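Local coordinates for mitogen-activated protein kinase, putative (Map kinase-like protein) (Leishmania major, PDB 3PG1), which probably binds ATP and transfers its phosphate to serine or threonine residues of other proteins, as a member of the MAP kinase family, at residues I14-A19 and K108-T113; F71-V76 and Y347-I352; Q122-Q127 and M224-N229. All blocks are in the same frame, centred on the assembly; numbering follows the deposited sequence.

Interaction 1 (I14-A19 and K108-T113)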
ATOM      1  N   ILE A  14      11.737 -15.941 -20.258  1.00 69.66           N
ATOM      2  CA  ILE A  14      11.152 -16.600 -21.440  1.00 70.79           C
ATOM      3  C   ILE A  14      11.521 -18.091 -21.444  1.00 75.45           C
ATOM      4  O   ILE A  14      10.625 -18.937 -21.477  1.00 75.42           O
ATOM      5  CB  ILE A  14      11.503 -15.879 -22.786  1.00 75.54           C
ATOM      6  CG1 ILE A  14      10.815 -14.493 -22.863  1.00 75.72           C
ATOM      7  CG2 ILE A  14      11.130 -16.747 -24.015  1.00 76.29           C
ATOM      8  CD1 ILE A  14      11.276 -13.545 -24.033  1.00 87.70           C
ATOM      9  N   ALA A  15      12.838 -18.399 -21.351  1.00 72.45           N
ATOM     10  CA  ALA A  15      13.369 -19.772 -21.349  1.00 72.20           C
ATOM     11  C   ALA A  15      12.792 -20.602 -20.189  1.00 71.18           C
ATOM     12  O   ALA A  15      12.289 -21.700 -20.424  1.00 69.06           O
ATOM     13  CB  ALA A  15      14.889 -19.746 -21.278  1.00 73.59           C
ATOM     14  N   GLU A  16      12.817 -20.050 -18.950  1.00 64.56           N
ATOM     15  CA  GLU A  16      12.288 -20.753 -17.776  1.00 62.87           C
ATOM     16  C   GLU A  16      10.798 -21.064 -17.902  1.00 66.07           C
ATOM     17  O   GLU A  16      10.390 -22.189 -17.601  1.00 66.24           O
ATOM     18  CB  GLU A  16      12.597 -19.986 -16.486  1.00 61.92           C
ATOM     19  CG  GLU A  16      14.061 -20.084 -16.089  1.00 70.39           C
ATOM     20  CD  GLU A  16      14.601 -18.923 -15.273  1.00 84.77           C
ATOM     21  OE1 GLU A  16      13.799 -18.160 -14.684  1.00 63.18           O
ATOM     22  OE2 GLU A  16      15.843 -18.787 -15.207  1.00 77.47           O
ATOM     23  N   LEU A  17       9.993 -20.082 -18.369  1.00 61.70           N
ATOM     24  CA  LEU A  17       8.548 -20.267 -18.568  1.00 60.75           C
ATOM     25  C   LEU A  17       8.264 -21.285 -19.688  1.00 67.45           C
ATOM     26  O   LEU A  17       7.270 -22.007 -19.615  1.00 68.08           O
ATOM     27  CB  LEU A  17       7.829 -18.935 -18.831  1.00 59.06           C
ATOM     28  CG  LEU A  17       7.734 -17.942 -17.640  1.00 60.58           C
ATOM     29  CD1 LEU A  17       6.971 -16.701 -18.037  1.00 61.92           C
ATOM     30  CD2 LEU A  17       7.052 -18.570 -16.429  1.00 58.41           C
ATOM     31  N   HIS A  18       9.149 -21.361 -20.693  1.00 66.18           N
ATOM     32  CA  HIS A  18       9.038 -22.316 -21.808  1.00 69.19           C
ATOM     33  C   HIS A  18       9.256 -23.748 -21.316  1.00 75.38           C
ATOM     34  O   HIS A  18       8.419 -24.611 -21.580  1.00 76.03           O
ATOM     35  CB  HIS A  18       9.995 -21.951 -22.964  1.00 71.46           C
ATOM     36  CG  HIS A  18       9.442 -20.917 -23.901  1.00 75.71           C
ATOM     37  ND1 HIS A  18       8.114 -20.496 -23.828  1.00 76.51           N
ATOM     38  CD2 HIS A  18      10.035 -20.293 -24.946  1.00 79.69           C
ATOM     39  CE1 HIS A  18       7.961 -19.614 -24.802  1.00 77.44           C
ATOM     40  NE2 HIS A  18       9.086 -19.459 -25.503  1.00 79.71           N
ATOM     41  N   ALA A  19      10.327 -23.964 -20.518  1.00 72.79           N
ATOM     42  CA  ALA A  19      10.679 -25.233 -19.867  1.00 73.83           C
ATOM     43  C   ALA A  19       9.514 -25.742 -18.988  1.00 79.38           C
ATOM     44  O   ALA A  19       9.322 -26.949 -18.851  1.00 80.58           O
ATOM     45  CB  ALA A  19      11.931 -25.043 -19.014  1.00 73.47           C
ATOM     46  N   LYS A 108      14.148 -20.752  -7.564  1.00 74.09           N
ATOM     47  CA  LYS A 108      13.459 -19.628  -8.213  1.00 71.11           C
ATOM     48  C   LYS A 108      11.985 -19.553  -7.807  1.00 72.10           C
ATOM     49  O   LYS A 108      11.335 -20.582  -7.615  1.00 72.82           O
ATOM     50  CB  LYS A 108      13.580 -19.704  -9.748  1.00 73.80           C
ATOM     51  CG  LYS A 108      14.954 -19.309 -10.277  1.00 78.93           C
ATOM     52  CD  LYS A 108      15.206 -19.795 -11.689  1.00 80.35           C
ATOM     53  CE  LYS A 108      16.677 -19.767 -12.041  1.00 86.92           C
ATOM     54  NZ  LYS A 108      17.221 -21.139 -12.224  1.00 95.63           N
ATOM     55  N   LEU A 109      11.468 -18.326  -7.699  1.00 64.65           N
ATOM     56  CA  LEU A 109      10.074 -18.050  -7.360  1.00 62.01           C
ATOM     57  C   LEU A 109       9.496 -17.070  -8.373  1.00 62.09           C
ATOM     58  O   LEU A 109      10.132 -16.072  -8.731  1.00 61.34           O
ATOM     59  CB  LEU A 109       9.924 -17.566  -5.900  1.00 61.30           C
ATOM     60  CG  LEU A 109       8.638 -16.813  -5.479  1.00 65.64           C
ATOM     61  CD1 LEU A 109       7.407 -17.707  -5.509  1.00 66.27           C
ATOM     62  CD2 LEU A 109       8.782 -16.243  -4.102  1.00 68.27           C
ATOM     63  N   TYR A 110       8.304 -17.398  -8.867  1.00 56.01           N
ATOM     64  CA  TYR A 110       7.613 -16.599  -9.870  1.00 53.65           C
ATOM     65  C   TYR A 110       6.305 -16.128  -9.313  1.00 56.37           C
ATOM     66  O   TYR A 110       5.541 -16.903  -8.717  1.00 54.21           O
ATOM     67  CB  TYR A 110       7.409 -17.384 -11.172  1.00 54.08           C
ATOM     68  CG  TYR A 110       8.680 -18.000 -11.714  1.00 54.39           C
ATOM     69  CD1 TYR A 110       9.438 -17.350 -12.683  1.00 56.38           C
ATOM     70  CD2 TYR A 110       9.136 -19.230 -11.245  1.00 56.25           C
ATOM     71  CE1 TYR A 110      10.613 -17.911 -13.183  1.00 57.51           C
ATOM     72  CE2 TYR A 110      10.330 -19.784 -11.708  1.00 58.75           C
ATOM     73  CZ  TYR A 110      11.058 -19.129 -12.690  1.00 65.18           C
ATOM     74  OH  TYR A 110      12.237 -19.673 -13.139  1.00 63.86           O
ATOM     75  N   LEU A 111       6.067 -14.835  -9.492  1.00 53.79           N
ATOM     76  CA  LEU A 111       4.895 -14.156  -8.995  1.00 52.50           C
ATOM     77  C   LEU A 111       4.181 -13.448 -10.095  1.00 54.15           C
ATOM     78  O   LEU A 111       4.756 -12.617 -10.801  1.00 54.06           O
ATOM     79  CB  LEU A 111       5.312 -13.178  -7.900  1.00 52.71           C
ATOM     80  CG  LEU A 111       5.938 -13.849  -6.695  1.00 59.72           C
ATOM     81  CD1 LEU A 111       6.705 -12.846  -5.852  1.00 60.35           C
ATOM     82  CD2 LEU A 111       4.884 -14.630  -5.909  1.00 62.05           C
ATOM     83  N   VAL A 112       2.919 -13.792 -10.253  1.00 49.85           N
ATOM     84  CA  VAL A 112       2.089 -13.225 -11.299  1.00 50.24           C
ATOM     85  C   VAL A 112       0.933 -12.417 -10.693  1.00 55.35           C
ATOM     86  O   VAL A 112       0.177 -12.920  -9.833  1.00 52.43           O
ATOM     87  CB  VAL A 112       1.588 -14.312 -12.280  1.00 54.54           C
ATOM     88  CG1 VAL A 112       1.006 -13.683 -13.538  1.00 55.41           C
ATOM     89  CG2 VAL A 112       2.700 -15.300 -12.641  1.00 55.30           C
ATOM     90  N   THR A 113       0.821 -11.156 -11.140  1.00 52.51           N
ATOM     91  CA  THR A 113      -0.263 -10.251 -10.732  1.00 52.34           C
ATOM     92  C   THR A 113      -0.800  -9.600 -11.998  1.00 57.59           C
ATOM     93  O   THR A 113      -0.090  -9.561 -12.999  1.00 59.79           O
ATOM     94  CB  THR A 113       0.213  -9.237  -9.663  1.00 60.23           C
ATOM     95  OG1 THR A 113       1.353  -8.511 -10.135  1.00 60.82           O
ATOM     96  CG2 THR A 113       0.530  -9.895  -8.314  1.00 58.29           C
TER
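Tyr110 reaches out from strand 108-114 and gives its phenol hydrogen to Glu16 on the N-terminal helix 7-19, with OH to OE1 at 2.7 Å. The carboxylate oxygen sits at the edge of the ring, in its plane, while the phenol oxygen stands above the carboxylate plane, about 52° out of it. The two planes are 72° apart. OE1 has a second partner, the NE of Arg53 in the adjacent strand 48-54, so one oxygen takes both a neutral and a charged donor. Glu16 OE2 is hydrogen-bonded too, outside the two segments.

The methylene carbons of Lys108 lie over the same face of the carboxylate as the phenol oxygen, with CE 3.4 Å from Glu16 OE2. A bend at chi4 (113°) turns the ammonium aside, and Lys108 NZ stays 4.0 Å from Glu16 OE2, too far for a salt bridge; the lysine also makes a cation-pi contact with Phe55. Its charge and that of Arg53 would still be expected to stabilise the carboxylate anion. On the neighbouring edge strand 96-100, Phe98 meets the Tyr110 ring nearly parallel. The contact packs an N-terminal helix against the five-stranded antiparallel sheet of the kinase N-lobe.

Interaction 2 (F71-V76 and Y347-I352)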
ATOM      1  N   PHE A  71      16.931 -15.054   6.335  1.00 85.62           N
ATOM      2  CA  PHE A  71      16.321 -13.728   6.453  1.00 83.30           C
ATOM      3  C   PHE A  71      15.562 -13.290   5.192  1.00 81.67           C
ATOM      4  O   PHE A  71      14.388 -12.925   5.283  1.00 78.20           O
ATOM      5  CB  PHE A  71      17.369 -12.686   6.893  1.00 87.33           C
ATOM      6  CG  PHE A  71      16.907 -11.248   6.848  1.00 87.71           C
ATOM      7  CD1 PHE A  71      16.139 -10.715   7.876  1.00 91.18           C
ATOM      8  CD2 PHE A  71      17.244 -10.425   5.780  1.00 89.32           C
ATOM      9  CE1 PHE A  71      15.703  -9.389   7.826  1.00 90.80           C
ATOM     10  CE2 PHE A  71      16.807  -9.102   5.731  1.00 91.02           C
ATOM     11  CZ  PHE A  71      16.041  -8.592   6.754  1.00 88.74           C
ATOM     12  N   LEU A  72      16.239 -13.321   4.030  1.00 77.99           N
ATOM     13  CA  LEU A  72      15.665 -12.937   2.734  1.00 75.25           C
ATOM     14  C   LEU A  72      14.500 -13.844   2.338  1.00 74.64           C
ATOM     15  O   LEU A  72      13.479 -13.333   1.871  1.00 70.99           O
ATOM     16  CB  LEU A  72      16.737 -12.875   1.626  1.00 76.40           C
ATOM     17  CG  LEU A  72      17.939 -11.950   1.895  1.00 83.14           C
ATOM     18  CD1 LEU A  72      19.008 -12.114   0.831  1.00 84.45           C
ATOM     19  CD2 LEU A  72      17.511 -10.492   2.057  1.00 85.47           C
ATOM     20  N   CYS A  73      14.638 -15.178   2.580  1.00 71.10           N
ATOM     21  CA  CYS A  73      13.600 -16.179   2.316  1.00 69.21           C
ATOM     22  C   CYS A  73      12.340 -15.832   3.115  1.00 70.91           C
ATOM     23  O   CYS A  73      11.249 -15.783   2.531  1.00 68.96           O
ATOM     24  CB  CYS A  73      14.098 -17.584   2.639  1.00 71.28           C
ATOM     25  SG  CYS A  73      12.989 -18.911   2.110  1.00 74.29           S
ATOM     26  N   LYS A  74      12.509 -15.516   4.428  1.00 67.56           N
ATOM     27  CA  LYS A  74      11.441 -15.124   5.353  1.00 66.22           C
ATOM     28  C   LYS A  74      10.739 -13.840   4.895  1.00 68.76           C
ATOM     29  O   LYS A  74       9.511 -13.761   4.972  1.00 67.32           O
ATOM     30  CB  LYS A  74      11.986 -14.966   6.787  1.00 71.11           C
ATOM     31  CG  LYS A  74      10.907 -14.844   7.865  1.00 82.91           C
ATOM     32  CD  LYS A  74      11.330 -15.481   9.188  1.00 94.99           C
ATOM     33  CE  LYS A  74      12.110 -14.569  10.115  1.00108.64           C
ATOM     34  NZ  LYS A  74      11.236 -13.580  10.806  1.00114.61           N
ATOM     35  N   ARG A  75      11.515 -12.842   4.437  1.00 65.11           N
ATOM     36  CA  ARG A  75      10.994 -11.571   3.940  1.00 63.49           C
ATOM     37  C   ARG A  75      10.057 -11.818   2.740  1.00 64.62           C
ATOM     38  O   ARG A  75       8.945 -11.291   2.716  1.00 62.67           O
ATOM     39  CB  ARG A  75      12.153 -10.633   3.555  1.00 67.43           C
ATOM     40  CG  ARG A  75      11.721  -9.386   2.777  1.00 81.46           C
ATOM     41  CD  ARG A  75      12.913  -8.591   2.278  1.00 99.93           C
ATOM     42  NE  ARG A  75      12.748  -7.159   2.528  1.00111.92           N
ATOM     43  CZ  ARG A  75      13.042  -6.557   3.678  1.00130.31           C
ATOM     44  NH1 ARG A  75      13.519  -7.257   4.702  1.00119.91           N
ATOM     45  NH2 ARG A  75      12.854  -5.251   3.816  1.00117.92           N
ATOM     46  N   VAL A  76      10.510 -12.628   1.762  1.00 60.76           N
ATOM     47  CA  VAL A  76       9.723 -12.954   0.562  1.00 59.06           C
ATOM     48  C   VAL A  76       8.493 -13.830   0.904  1.00 58.69           C
ATOM     49  O   VAL A  76       7.416 -13.600   0.350  1.00 55.92           O
ATOM     50  CB  VAL A  76      10.589 -13.518  -0.611  1.00 63.99           C
ATOM     51  CG1 VAL A  76       9.782 -13.568  -1.904  1.00 62.36           C
ATOM     52  CG2 VAL A  76      11.830 -12.662  -0.828  1.00 64.71           C
ATOM     53  N   TYR A 347      14.493 -24.708   4.872  1.00 93.32           N
ATOM     54  CA  TYR A 347      13.785 -25.922   4.460  1.00 93.70           C
ATOM     55  C   TYR A 347      12.371 -25.967   5.059  1.00 94.31           C
ATOM     56  O   TYR A 347      11.466 -26.525   4.436  1.00 93.23           O
ATOM     57  CB  TYR A 347      14.603 -27.181   4.807  1.00 99.30           C
ATOM     58  CG  TYR A 347      15.908 -27.278   4.039  1.00102.79           C
ATOM     59  CD1 TYR A 347      15.949 -27.834   2.763  1.00104.70           C
ATOM     60  CD2 TYR A 347      17.099 -26.810   4.586  1.00105.14           C
ATOM     61  CE1 TYR A 347      17.142 -27.915   2.046  1.00106.41           C
ATOM     62  CE2 TYR A 347      18.299 -26.883   3.877  1.00107.44           C
ATOM     63  CZ  TYR A 347      18.315 -27.438   2.607  1.00115.91           C
ATOM     64  OH  TYR A 347      19.496 -27.533   1.906  1.00121.99           O
ATOM     65  N   ASP A 348      12.178 -25.350   6.247  1.00 89.24           N
ATOM     66  CA  ASP A 348      10.866 -25.240   6.894  1.00 87.31           C
ATOM     67  C   ASP A 348      10.002 -24.253   6.097  1.00 86.06           C
ATOM     68  O   ASP A 348       8.816 -24.509   5.896  1.00 84.20           O
ATOM     69  CB  ASP A 348      10.997 -24.781   8.365  1.00 90.02           C
ATOM     70  CG  ASP A 348      11.291 -25.876   9.387  1.00100.79           C
ATOM     71  OD1 ASP A 348      11.044 -27.064   9.077  1.00102.96           O
ATOM     72  OD2 ASP A 348      11.707 -25.536  10.520  1.00104.28           O
ATOM     73  N   MET A 349      10.626 -23.155   5.607  1.00 80.53           N
ATOM     74  CA  MET A 349      10.005 -22.098   4.801  1.00 77.05           C
ATOM     75  C   MET A 349       9.618 -22.593   3.406  1.00 81.03           C
ATOM     76  O   MET A 349       8.543 -22.233   2.921  1.00 78.25           O
ATOM     77  CB  MET A 349      10.937 -20.885   4.681  1.00 78.56           C
ATOM     78  CG  MET A 349      11.095 -20.108   5.959  1.00 82.89           C
ATOM     79  SD  MET A 349      12.224 -18.728   5.699  1.00 87.04           S
ATOM     80  CE  MET A 349      12.947 -18.608   7.320  1.00 87.03           C
ATOM     81  N   HIS A 350      10.502 -23.410   2.760  1.00 79.87           N
ATOM     82  CA  HIS A 350      10.294 -24.015   1.437  1.00 79.82           C
ATOM     83  C   HIS A 350       9.005 -24.840   1.424  1.00 84.58           C
ATOM     84  O   HIS A 350       8.278 -24.823   0.426  1.00 82.37           O
ATOM     85  CB  HIS A 350      11.488 -24.912   1.059  1.00 83.68           C
ATOM     86  CG  HIS A 350      12.684 -24.189   0.511  1.00 86.88           C
ATOM     87  ND1 HIS A 350      13.717 -24.878  -0.094  1.00 90.78           N
ATOM     88  CD2 HIS A 350      12.969 -22.865   0.480  1.00 86.71           C
ATOM     89  CE1 HIS A 350      14.593 -23.960  -0.469  1.00 89.55           C
ATOM     90  NE2 HIS A 350      14.187 -22.736  -0.142  1.00 87.51           N
ATOM     91  N   LYS A 351       8.722 -25.551   2.550  1.00 83.61           N
ATOM     92  CA  LYS A 351       7.503 -26.339   2.769  1.00 83.64           C
ATOM     93  C   LYS A 351       6.291 -25.397   2.798  1.00 82.49           C
ATOM     94  O   LYS A 351       5.255 -25.737   2.229  1.00 81.04           O
ATOM     95  CB  LYS A 351       7.585 -27.123   4.088  1.00 89.20           C
ATOM     96  N   ILE A 352       6.433 -24.212   3.439  1.00 76.49           N
ATOM     97  CA  ILE A 352       5.366 -23.197   3.507  1.00 73.13           C
ATOM     98  C   ILE A 352       5.090 -22.644   2.100  1.00 74.64           C
ATOM     99  O   ILE A 352       3.925 -22.467   1.767  1.00 73.71           O
ATOM    100  CB  ILE A 352       5.589 -22.090   4.586  1.00 74.87           C
ATOM    101  CG1 ILE A 352       5.860 -22.702   5.985  1.00 77.17           C
ATOM    102  CG2 ILE A 352       4.393 -21.101   4.648  1.00 72.23           C
ATOM    103  CD1 ILE A 352       6.460 -21.716   7.015  1.00 78.62           C
TER
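Lys74 and Met349 mark the nearest backbone approach of two helices that run almost parallel, their CA atoms 7.1 Å apart. The short axes come within 10.2 Å of each other and cross at 20°, with both chains heading the same way from N to C. At this spacing side chains fill the gap between the backbones, the largest share coming from one methionine.

Met349 leaves its helix toward the facing one. Its chain is extended as far as the sulfur (chi2 179°), which brings SD up to the backbone between Cys73 and Lys74: Met349 SD lies 3.5 Å from Lys74 N and 3.7 Å from Cys73 SG. A bend at chi3 then lays the methyl alongside the lysine, with Met349 CE 3.8 Å from Lys74 CB and also close to CD.

Helix 70-85 occupies the place of helix αC, the regulatory helix of the protein kinase N-lobe, and helix 346-360 comes from the C-terminal part of the chain, which in MAP kinases returns to pack on the N-lobe.

Cys73 carries SG anti to its own backbone nitrogen (chi1 -171°), a setting that directs the thiol across the gap. There it touches Met349 CB as well as the sulfur, and Cys73 SG meets the His350 ring at its edge, 5.3 Å from the ring centroid. That imidazole is held from elsewhere: NE2 is hydrogen-bonded to the carbonyl oxygen of Leu67, and Phe101 stacks on the ring. The Lys74 side chain meets Met349 through CB and CD; its thrice-bent chain carries NZ off to a weak hydrogen bond with the carbonyl oxygen of Glu341.

Interaction 3 (Q122-Q127 and M224-N229)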
ATOM      1  N   GLN A 122      -0.505   9.095 -11.331  1.00 40.56           N
ATOM      2  CA  GLN A 122      -0.479   9.462 -12.744  1.00 42.88           C
ATOM      3  C   GLN A 122      -1.750  10.200 -13.149  1.00 46.72           C
ATOM      4  O   GLN A 122      -1.676  11.202 -13.863  1.00 47.32           O
ATOM      5  CB  GLN A 122      -0.242   8.230 -13.627  1.00 45.84           C
ATOM      6  CG  GLN A 122       1.194   7.707 -13.593  1.00 62.00           C
ATOM      7  CD  GLN A 122       1.345   6.487 -14.468  1.00 87.17           C
ATOM      8  OE1 GLN A 122       1.151   5.350 -14.034  1.00 82.53           O
ATOM      9  NE2 GLN A 122       1.660   6.699 -15.734  1.00 86.94           N
ATOM     10  N   VAL A 123      -2.913   9.714 -12.685  1.00 43.86           N
ATOM     11  CA  VAL A 123      -4.225  10.324 -12.941  1.00 44.36           C
ATOM     12  C   VAL A 123      -4.293  11.753 -12.361  1.00 45.86           C
ATOM     13  O   VAL A 123      -4.585  12.704 -13.110  1.00 47.08           O
ATOM     14  CB  VAL A 123      -5.374   9.402 -12.469  1.00 46.71           C
ATOM     15  CG1 VAL A 123      -6.718  10.125 -12.475  1.00 46.54           C
ATOM     16  CG2 VAL A 123      -5.432   8.148 -13.325  1.00 48.04           C
ATOM     17  N   ILE A 124      -3.922  11.907 -11.072  1.00 39.65           N
ATOM     18  CA  ILE A 124      -3.899  13.217 -10.393  1.00 38.59           C
ATOM     19  C   ILE A 124      -3.022  14.228 -11.144  1.00 45.67           C
ATOM     20  O   ILE A 124      -3.414  15.382 -11.292  1.00 46.73           O
ATOM     21  CB  ILE A 124      -3.494  13.117  -8.885  1.00 39.02           C
ATOM     22  CG1 ILE A 124      -4.620  12.414  -8.040  1.00 36.82           C
ATOM     23  CG2 ILE A 124      -3.163  14.527  -8.281  1.00 37.79           C
ATOM     24  CD1 ILE A 124      -4.095  11.874  -6.646  1.00 35.75           C
ATOM     25  N   HIS A 125      -1.847  13.802 -11.591  1.00 44.44           N
ATOM     26  CA  HIS A 125      -0.909  14.714 -12.216  1.00 49.92           C
ATOM     27  C   HIS A 125      -1.118  15.010 -13.693  1.00 57.12           C
ATOM     28  O   HIS A 125      -0.536  15.961 -14.218  1.00 58.78           O
ATOM     29  CB  HIS A 125       0.523  14.378 -11.802  1.00 52.91           C
ATOM     30  CG  HIS A 125       0.728  14.614 -10.333  1.00 56.24           C
ATOM     31  ND1 HIS A 125       0.406  13.638  -9.382  1.00 57.18           N
ATOM     32  CD2 HIS A 125       1.120  15.738  -9.687  1.00 59.58           C
ATOM     33  CE1 HIS A 125       0.651  14.193  -8.203  1.00 56.58           C
ATOM     34  NE2 HIS A 125       1.085  15.456  -8.335  1.00 58.37           N
ATOM     35  N   ASP A 126      -2.023  14.260 -14.339  1.00 53.83           N
ATOM     36  CA  ASP A 126      -2.367  14.479 -15.732  1.00 55.33           C
ATOM     37  C   ASP A 126      -3.413  15.591 -15.804  1.00 61.42           C
ATOM     38  O   ASP A 126      -4.594  15.354 -15.569  1.00 56.96           O
ATOM     39  CB  ASP A 126      -2.876  13.185 -16.401  1.00 56.70           C
ATOM     40  CG  ASP A 126      -2.880  13.220 -17.930  1.00 67.59           C
ATOM     41  OD1 ASP A 126      -3.163  12.167 -18.551  1.00 67.29           O
ATOM     42  OD2 ASP A 126      -2.568  14.286 -18.503  1.00 72.16           O
ATOM     43  N   GLN A 127      -2.953  16.805 -16.156  1.00 65.09           N
ATOM     44  CA  GLN A 127      -3.738  18.033 -16.359  1.00 67.36           C
ATOM     45  C   GLN A 127      -4.861  17.867 -17.402  1.00 72.10           C
ATOM     46  O   GLN A 127      -5.848  18.606 -17.355  1.00 72.60           O
ATOM     47  CB  GLN A 127      -2.820  19.193 -16.798  1.00 71.06           C
ATOM     48  CG  GLN A 127      -1.840  19.672 -15.720  1.00 84.48           C
ATOM     49  CD  GLN A 127      -1.374  21.102 -15.923  1.00107.22           C
ATOM     50  OE1 GLN A 127      -1.181  21.851 -14.956  1.00103.08           O
ATOM     51  NE2 GLN A 127      -1.163  21.521 -17.172  1.00 99.21           N
ATOM     52  N   MET A 224      -7.444  12.013  -0.513  1.00 28.32           N
ATOM     53  CA  MET A 224      -8.745  12.642  -0.807  1.00 25.97           C
ATOM     54  C   MET A 224      -8.553  14.143  -1.142  1.00 30.31           C
ATOM     55  O   MET A 224      -8.992  14.580  -2.196  1.00 28.36           O
ATOM     56  CB  MET A 224      -9.697  12.472   0.378  1.00 26.05           C
ATOM     57  CG  MET A 224     -11.092  12.961   0.057  1.00 26.97           C
ATOM     58  SD  MET A 224     -12.328  12.365   1.202  1.00 27.97           S
ATOM     59  CE  MET A 224     -13.730  13.433   0.698  1.00 25.30           C
ATOM     60  N   ALA A 225      -7.897  14.910  -0.254  1.00 28.85           N
ATOM     61  CA  ALA A 225      -7.619  16.358  -0.485  1.00 31.05           C
ATOM     62  C   ALA A 225      -6.822  16.580  -1.779  1.00 32.51           C
ATOM     63  O   ALA A 225      -7.084  17.522  -2.548  1.00 32.97           O
ATOM     64  CB  ALA A 225      -6.854  16.940   0.710  1.00 30.99           C
ATOM     65  N   GLU A 226      -5.902  15.665  -2.065  1.00 28.89           N
ATOM     66  CA  GLU A 226      -5.065  15.767  -3.246  1.00 31.32           C
ATOM     67  C   GLU A 226      -5.867  15.587  -4.529  1.00 36.19           C
ATOM     68  O   GLU A 226      -5.541  16.210  -5.533  1.00 35.83           O
ATOM     69  CB  GLU A 226      -3.919  14.762  -3.191  1.00 32.44           C
ATOM     70  CG  GLU A 226      -2.876  14.981  -4.296  1.00 36.12           C
ATOM     71  CD  GLU A 226      -1.627  14.136  -4.149  1.00 43.91           C
ATOM     72  OE1 GLU A 226      -1.321  13.670  -3.024  1.00 36.92           O
ATOM     73  OE2 GLU A 226      -0.968  13.902  -5.179  1.00 37.74           O
ATOM     74  N   MET A 227      -6.910  14.746  -4.506  1.00 31.11           N
ATOM     75  CA  MET A 227      -7.709  14.564  -5.722  1.00 31.73           C
ATOM     76  C   MET A 227      -8.511  15.828  -6.009  1.00 36.63           C
ATOM     77  O   MET A 227      -8.794  16.105  -7.167  1.00 38.02           O
ATOM     78  CB  MET A 227      -8.648  13.346  -5.585  1.00 32.47           C
ATOM     79  CG  MET A 227      -7.949  12.027  -5.863  1.00 35.08           C
ATOM     80  SD  MET A 227      -9.077  10.617  -6.004  1.00 37.16           S
ATOM     81  CE  MET A 227      -9.430  10.375  -4.349  1.00 30.54           C
ATOM     82  N   PHE A 228      -8.933  16.558  -4.959  1.00 32.56           N
ATOM     83  CA  PHE A 228      -9.668  17.815  -5.163  1.00 32.75           C
ATOM     84  C   PHE A 228      -8.699  18.903  -5.657  1.00 39.46           C
ATOM     85  O   PHE A 228      -8.987  19.610  -6.631  1.00 37.70           O
ATOM     86  CB  PHE A 228     -10.320  18.304  -3.860  1.00 32.50           C
ATOM     87  CG  PHE A 228     -11.612  17.620  -3.490  1.00 32.31           C
ATOM     88  CD1 PHE A 228     -12.810  17.982  -4.105  1.00 33.52           C
ATOM     89  CD2 PHE A 228     -11.634  16.616  -2.515  1.00 29.90           C
ATOM     90  CE1 PHE A 228     -14.001  17.317  -3.796  1.00 33.12           C
ATOM     91  CE2 PHE A 228     -12.828  15.967  -2.183  1.00 31.03           C
ATOM     92  CZ  PHE A 228     -14.011  16.338  -2.810  1.00 30.71           C
ATOM     93  N   ASN A 229      -7.566  19.042  -4.948  1.00 38.10           N
ATOM     94  CA  ASN A 229      -6.551  20.065  -5.202  1.00 38.09           C
ATOM     95  C   ASN A 229      -5.654  19.824  -6.396  1.00 42.87           C
ATOM     96  O   ASN A 229      -5.109  20.796  -6.933  1.00 42.64           O
ATOM     97  CB  ASN A 229      -5.729  20.334  -3.932  1.00 37.78           C
ATOM     98  CG  ASN A 229      -6.545  20.958  -2.819  1.00 47.79           C
ATOM     99  OD1 ASN A 229      -7.710  21.287  -3.001  1.00 36.54           O
ATOM    100  ND2 ASN A 229      -5.981  21.077  -1.615  1.00 38.48           N
TER
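The imidazole of His125 has the CG2 methyl of its own neighbour Ile124 on one face, 3.7 Å above the plane and displaced toward the rim. Glu226 reaches the same ring obliquely from the facing helix, OE2 lying 3.4 Å from His125 CE1, with ring and carboxylate planes 76° apart. It is a carbon, not a nitrogen, that faces the oxygen: His125 NE2 is 4.1 Å from Glu226 OE2, and His125 ND1 is already bonded to the carbonyl oxygen of Ala121 one turn back. Glu226 in turn gives its other oxygen, OE1, to a hydrogen bond with the hydroxyl of Tyr199.

Ile124 carries the apolar part. With CG1 anti to the carbonyl carbon (chi1 -69°), CD1 extends to Met227 CG at 3.9 Å, while CG2 rests against Glu226 OE2 at the same distance. The Met227 chain then bends away at chi3.

The contact joins the end of the short helix 120-125 to the last turns of helix 214-229 in the kinase C-lobe. Arg230, just beyond, donates NE to the carbonyl oxygen of Ile124, and Met227 continues onto Phe139 and Met140 of helix 133-152.

How the interactions relate
Interactions 1 and 2 adjoin in the N-lobe, their centres 19 Å apart, and they touch directly: Leu109 CD2 of strand 108-114 packs on Val76 CG1 of helix 70-85 at 3.6 Å. Their segments alternate along the chain; the N-terminal helix packs on the sheet and the C-terminal helix on the helix lying against that sheet. Interaction 3 belongs to the C-lobe, with centres about 36 Å from interaction 1 and 40 Å from interaction 2, and touches neither: the nearest atoms are about 14 Å and 24 Å away. In sequence it is nested within the loop that interaction 2 closes. As in other protein kinases, the ATP site is expected in the cleft between the lobes.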